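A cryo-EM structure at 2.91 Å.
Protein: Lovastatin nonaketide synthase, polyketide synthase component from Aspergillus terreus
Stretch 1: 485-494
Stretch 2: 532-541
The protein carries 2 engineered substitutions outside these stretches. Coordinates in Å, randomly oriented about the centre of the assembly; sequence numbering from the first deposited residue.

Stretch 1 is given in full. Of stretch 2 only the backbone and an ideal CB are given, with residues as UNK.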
# COMPACT_ATOMS: atom_id res chain seq x y z
N LEU A 485 -13.94 46.40 -4.94
CA LEU A 485 -14.06 47.83 -5.19
C LEU A 485 -13.43 48.65 -4.07
O LEU A 485 -12.78 49.67 -4.32
CB LEU A 485 -15.53 48.21 -5.37
CG LEU A 485 -15.85 49.67 -5.66
CD1 LEU A 485 -14.96 50.22 -6.76
CD2 LEU A 485 -17.31 49.82 -6.04
N LYS A 486 -13.62 48.22 -2.82
CA LYS A 486 -12.99 48.90 -1.70
C LYS A 486 -11.47 48.79 -1.77
O LYS A 486 -10.75 49.75 -1.49
CB LYS A 486 -13.51 48.34 -0.38
CG LYS A 486 -12.99 49.06 0.85
CD LYS A 486 -13.65 48.54 2.12
CE LYS A 486 -13.18 49.31 3.34
NZ LYS A 486 -13.86 48.84 4.59
N ILE A 487 -10.97 47.61 -2.13
CA ILE A 487 -9.53 47.45 -2.29
C ILE A 487 -9.03 48.32 -3.43
O ILE A 487 -7.92 48.87 -3.37
CB ILE A 487 -9.16 45.97 -2.50
CG1 ILE A 487 -9.65 45.12 -1.32
CG2 ILE A 487 -7.66 45.82 -2.63
CD1 ILE A 487 -9.63 43.63 -1.59
N MET A 488 -9.83 48.47 -4.48
CA MET A 488 -9.47 49.37 -5.57
C MET A 488 -9.38 50.80 -5.09
O MET A 488 -8.47 51.54 -5.47
CB MET A 488 -10.49 49.27 -6.71
CG MET A 488 -10.31 48.06 -7.60
SD MET A 488 -11.39 48.08 -9.03
CE MET A 488 -10.62 49.36 -10.02
N MET A 489 -10.34 51.23 -4.26
CA MET A 489 -10.29 52.58 -3.72
C MET A 489 -9.04 52.78 -2.87
O MET A 489 -8.36 53.81 -2.98
CB MET A 489 -11.55 52.87 -2.91
CG MET A 489 -12.80 53.04 -3.76
SD MET A 489 -14.23 53.63 -2.83
CE MET A 489 -14.57 52.21 -1.79
N GLU A 490 -8.71 51.80 -2.03
CA GLU A 490 -7.51 51.90 -1.21
C GLU A 490 -6.26 52.00 -2.09
O GLU A 490 -5.39 52.85 -1.86
CB GLU A 490 -7.41 50.69 -0.28
CG GLU A 490 -8.50 50.61 0.77
CD GLU A 490 -8.24 51.54 1.94
OE1 GLU A 490 -7.44 52.48 1.79
OE2 GLU A 490 -8.84 51.32 3.02
N GLU A 491 -6.16 51.13 -3.09
CA GLU A 491 -4.99 51.12 -3.96
C GLU A 491 -4.89 52.41 -4.76
O GLU A 491 -3.79 52.91 -4.98
CB GLU A 491 -5.04 49.91 -4.90
CG GLU A 491 -3.95 48.88 -4.64
CD GLU A 491 -2.56 49.39 -4.98
OE1 GLU A 491 -2.33 50.61 -4.90
OE2 GLU A 491 -1.70 48.55 -5.34
N MET A 492 -6.02 52.95 -5.20
CA MET A 492 -6.00 54.20 -5.95
C MET A 492 -5.59 55.36 -5.06
O MET A 492 -4.88 56.28 -5.50
CB MET A 492 -7.36 54.46 -6.58
CG MET A 492 -7.42 55.71 -7.45
SD MET A 492 -6.23 55.68 -8.81
CE MET A 492 -6.78 54.24 -9.71
N LEU A 493 -6.03 55.36 -3.80
CA LEU A 493 -5.59 56.38 -2.86
C LEU A 493 -4.08 56.30 -2.66
O LEU A 493 -3.38 57.32 -2.69
CB LEU A 493 -6.32 56.21 -1.53
CG LEU A 493 -5.92 57.16 -0.40
CD1 LEU A 493 -6.25 58.59 -0.75
CD2 LEU A 493 -6.60 56.75 0.89
N GLN A 494 -3.56 55.09 -2.47
CA GLN A 494 -2.12 54.92 -2.32
C GLN A 494 -1.37 55.35 -3.58
O GLN A 494 -0.29 55.94 -3.49
CB GLN A 494 -1.78 53.47 -1.97
CG GLN A 494 -2.36 53.01 -0.64
CD GLN A 494 -2.06 51.55 -0.36
OE1 GLN A 494 -0.94 51.09 -0.56
NE2 GLN A 494 -3.06 50.82 0.11
N UNK A 532 -9.58 64.90 -4.50
CA UNK A 532 -9.92 63.55 -4.91
C UNK A 532 -9.44 62.54 -3.87
O UNK A 532 -10.11 61.54 -3.61
CB UNK A 532 -9.31 63.24 -6.28
N UNK A 533 -8.27 62.79 -3.27
CA UNK A 533 -7.79 61.89 -2.22
C UNK A 533 -8.71 61.91 -1.01
O UNK A 533 -9.03 60.85 -0.45
CB UNK A 533 -6.37 62.27 -1.80
N UNK A 534 -9.16 63.09 -0.59
CA UNK A 534 -10.06 63.16 0.55
C UNK A 534 -11.41 62.52 0.23
O UNK A 534 -12.00 61.86 1.08
CB UNK A 534 -10.25 64.62 0.98
N UNK A 535 -11.90 62.71 -0.99
CA UNK A 535 -13.14 62.07 -1.39
C UNK A 535 -12.99 60.55 -1.44
O UNK A 535 -13.92 59.81 -1.09
CB UNK A 535 -13.59 62.60 -2.75
N UNK A 536 -11.82 60.07 -1.87
CA UNK A 536 -11.55 58.63 -1.83
C UNK A 536 -11.54 58.12 -0.39
O UNK A 536 -12.05 57.03 -0.11
CB UNK A 536 -10.22 58.32 -2.51
N UNK A 537 -10.94 58.89 0.52
CA UNK A 537 -10.97 58.51 1.93
C UNK A 537 -12.41 58.41 2.43
O UNK A 537 -12.78 57.46 3.12
CB UNK A 537 -10.18 59.52 2.77
N UNK A 538 -13.24 59.40 2.07
CA UNK A 538 -14.63 59.39 2.49
C UNK A 538 -15.36 58.18 1.93
O UNK A 538 -16.14 57.53 2.63
CB UNK A 538 -15.33 60.68 2.05
N UNK A 539 -15.13 57.86 0.65
CA UNK A 539 -15.78 56.71 0.04
C UNK A 539 -15.34 55.41 0.71
O UNK A 539 -16.16 54.52 0.96
CB UNK A 539 -15.48 56.66 -1.46
N UNK A 540 -14.04 55.29 1.00
CA UNK A 540 -13.53 54.09 1.65
C UNK A 540 -14.18 53.93 3.02
O UNK A 540 -14.61 52.83 3.39
CB UNK A 540 -12.01 54.15 1.78
N UNK A 541 -14.26 55.01 3.79
CA UNK A 541 -14.89 54.93 5.10
C UNK A 541 -16.37 54.59 4.99
O UNK A 541 -16.89 53.81 5.79
CB UNK A 541 -14.71 56.25 5.85

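Both stretches are helical, and their axes run nearly antiparallel, at 155°, with a closest approach of 9.6 Å. Backbone angles near -64/-42 at every position of stretch 2 favour ordinary helix-forming residues throughout, so the choice at each place depends mainly on what stretch 1 offers.

Position 532 points sideways, and nothing of stretch 1 lies within 5.5 Å of its ideal CB. Stretch 1 sets no requirement here, so many types would do; the residue is Ile532, whose side chain makes no contact with stretch 1.

At position 533 CA-to-CB is again sideways, but the ideal CB lies 3.8 Å from Leu493 CD1. A residue with an aliphatic beginning would suit, whether it ends there or continues into a polar group. Arg533 fits: its CB packs 3.8 Å from Leu493 CD1, while the guanidinium lies farther off, Arg533 CZ being 6.5 Å from Leu493 CD1.

Position 534 points away and position 535 is out of reach, so polar or small residues are equally acceptable to stretch 1. They are Arg534 and Ala535, neither of which makes contact.

Position 536 points toward stretch 1, its ideal CB 4.3 Å from Leu493 CD1 and 4.9 Å from Met489 O. The surroundings are the apolar flanks of Met489, Met492 and Leu493, and the backbone amides there are already engaged within the helix, so Leu, Ile or Met would be reasonable. The residue is Leu536. Its CD2 lies 3.8 Å from Met489 CB, and its CD1 reaches 3.9 Å from Met492 CG, so the two methyls spread over neighbouring parts of the facing helix.

Position 537 points away, yet its ideal CB is 4.9 Å from Leu493 CD2. A small residue would suffice, as would a long polar one able to curl along the edge of the contact. Glu537 does the latter: with chi1 and chi2 both m, its end returns until OE2 is 3.2 Å from Leu493 CD2, a packing contact without a hydrogen bond. It helps wall the hole that receives Leu493, together with Arg533, Leu536 and position 540.

Position 538 is out of reach, and a polar residue such as Asp538 is readily accommodated.

At position 539 the sideways CB is 3.6 Å from Met489 SD. This close approach favours a small apolar side chain, and Ala539 supplies a single methyl against the sulfur.

Position 540 also starts sideways, with Glu490 OE2, Met489 CE and Lys486 CE all between 4.4 and 5.2 Å from its ideal CB. A branched or medium-sized aliphatic residue could fill the space among them. Ile540 does so as a knob among Lys486, Met489, Glu490 and Leu493: CG1 lies 3.5 Å from Met489 CB, CG2 3.2 Å from Glu490 OE2, and CD1 4.1 Å from Leu493 CD2.

Position 541 points away into space that stretch 1 leaves free, where a charged residue is well tolerated; Glu541 makes no contact.

Stretch 2 532-541: IRRALEDAIE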
# COMPACT_ATOMS: atom_id res chain seq x y z
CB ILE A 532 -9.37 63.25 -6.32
CG1 ILE A 532 -10.27 62.25 -7.04
CG2 ILE A 532 -7.95 62.70 -6.25
CD1 ILE A 532 -11.59 62.83 -7.50
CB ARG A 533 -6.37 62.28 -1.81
CG ARG A 533 -5.29 61.82 -2.77
CD ARG A 533 -3.94 61.72 -2.07
NE ARG A 533 -3.49 63.01 -1.55
CZ ARG A 533 -2.71 63.86 -2.20
NH1 ARG A 533 -2.27 63.60 -3.42
NH2 ARG A 533 -2.37 65.00 -1.62
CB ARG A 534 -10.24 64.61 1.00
CG ARG A 534 -9.04 65.16 1.76
CD ARG A 534 -9.33 66.52 2.37
NE ARG A 534 -9.35 67.58 1.37
CZ ARG A 534 -8.27 68.24 0.97
NH1 ARG A 534 -7.07 67.98 1.45
NH2 ARG A 534 -8.41 69.20 0.06
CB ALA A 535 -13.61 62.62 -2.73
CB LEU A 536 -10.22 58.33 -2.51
CG LEU A 536 -10.28 57.87 -3.96
CD1 LEU A 536 -8.89 57.90 -4.58
CD2 LEU A 536 -10.87 56.48 -4.06
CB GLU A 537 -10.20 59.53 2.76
CG GLU A 537 -8.70 59.53 2.52
CD GLU A 537 -7.99 58.42 3.27
OE1 GLU A 537 -8.65 57.42 3.62
OE2 GLU A 537 -6.78 58.55 3.52
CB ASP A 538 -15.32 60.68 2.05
CG ASP A 538 -14.65 61.92 2.61
OD1 ASP A 538 -14.08 61.83 3.72
OD2 ASP A 538 -14.70 62.97 1.95
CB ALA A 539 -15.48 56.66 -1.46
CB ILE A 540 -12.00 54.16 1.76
CG1 ILE A 540 -11.37 54.06 0.37
CG2 ILE A 540 -11.48 53.06 2.67
CD1 ILE A 540 -9.91 54.47 0.33
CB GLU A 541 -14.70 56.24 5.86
CG GLU A 541 -13.25 56.57 6.17
CD GLU A 541 -12.62 55.58 7.13
OE1 GLU A 541 -13.36 54.76 7.72
OE2 GLU A 541 -11.38 55.61 7.30
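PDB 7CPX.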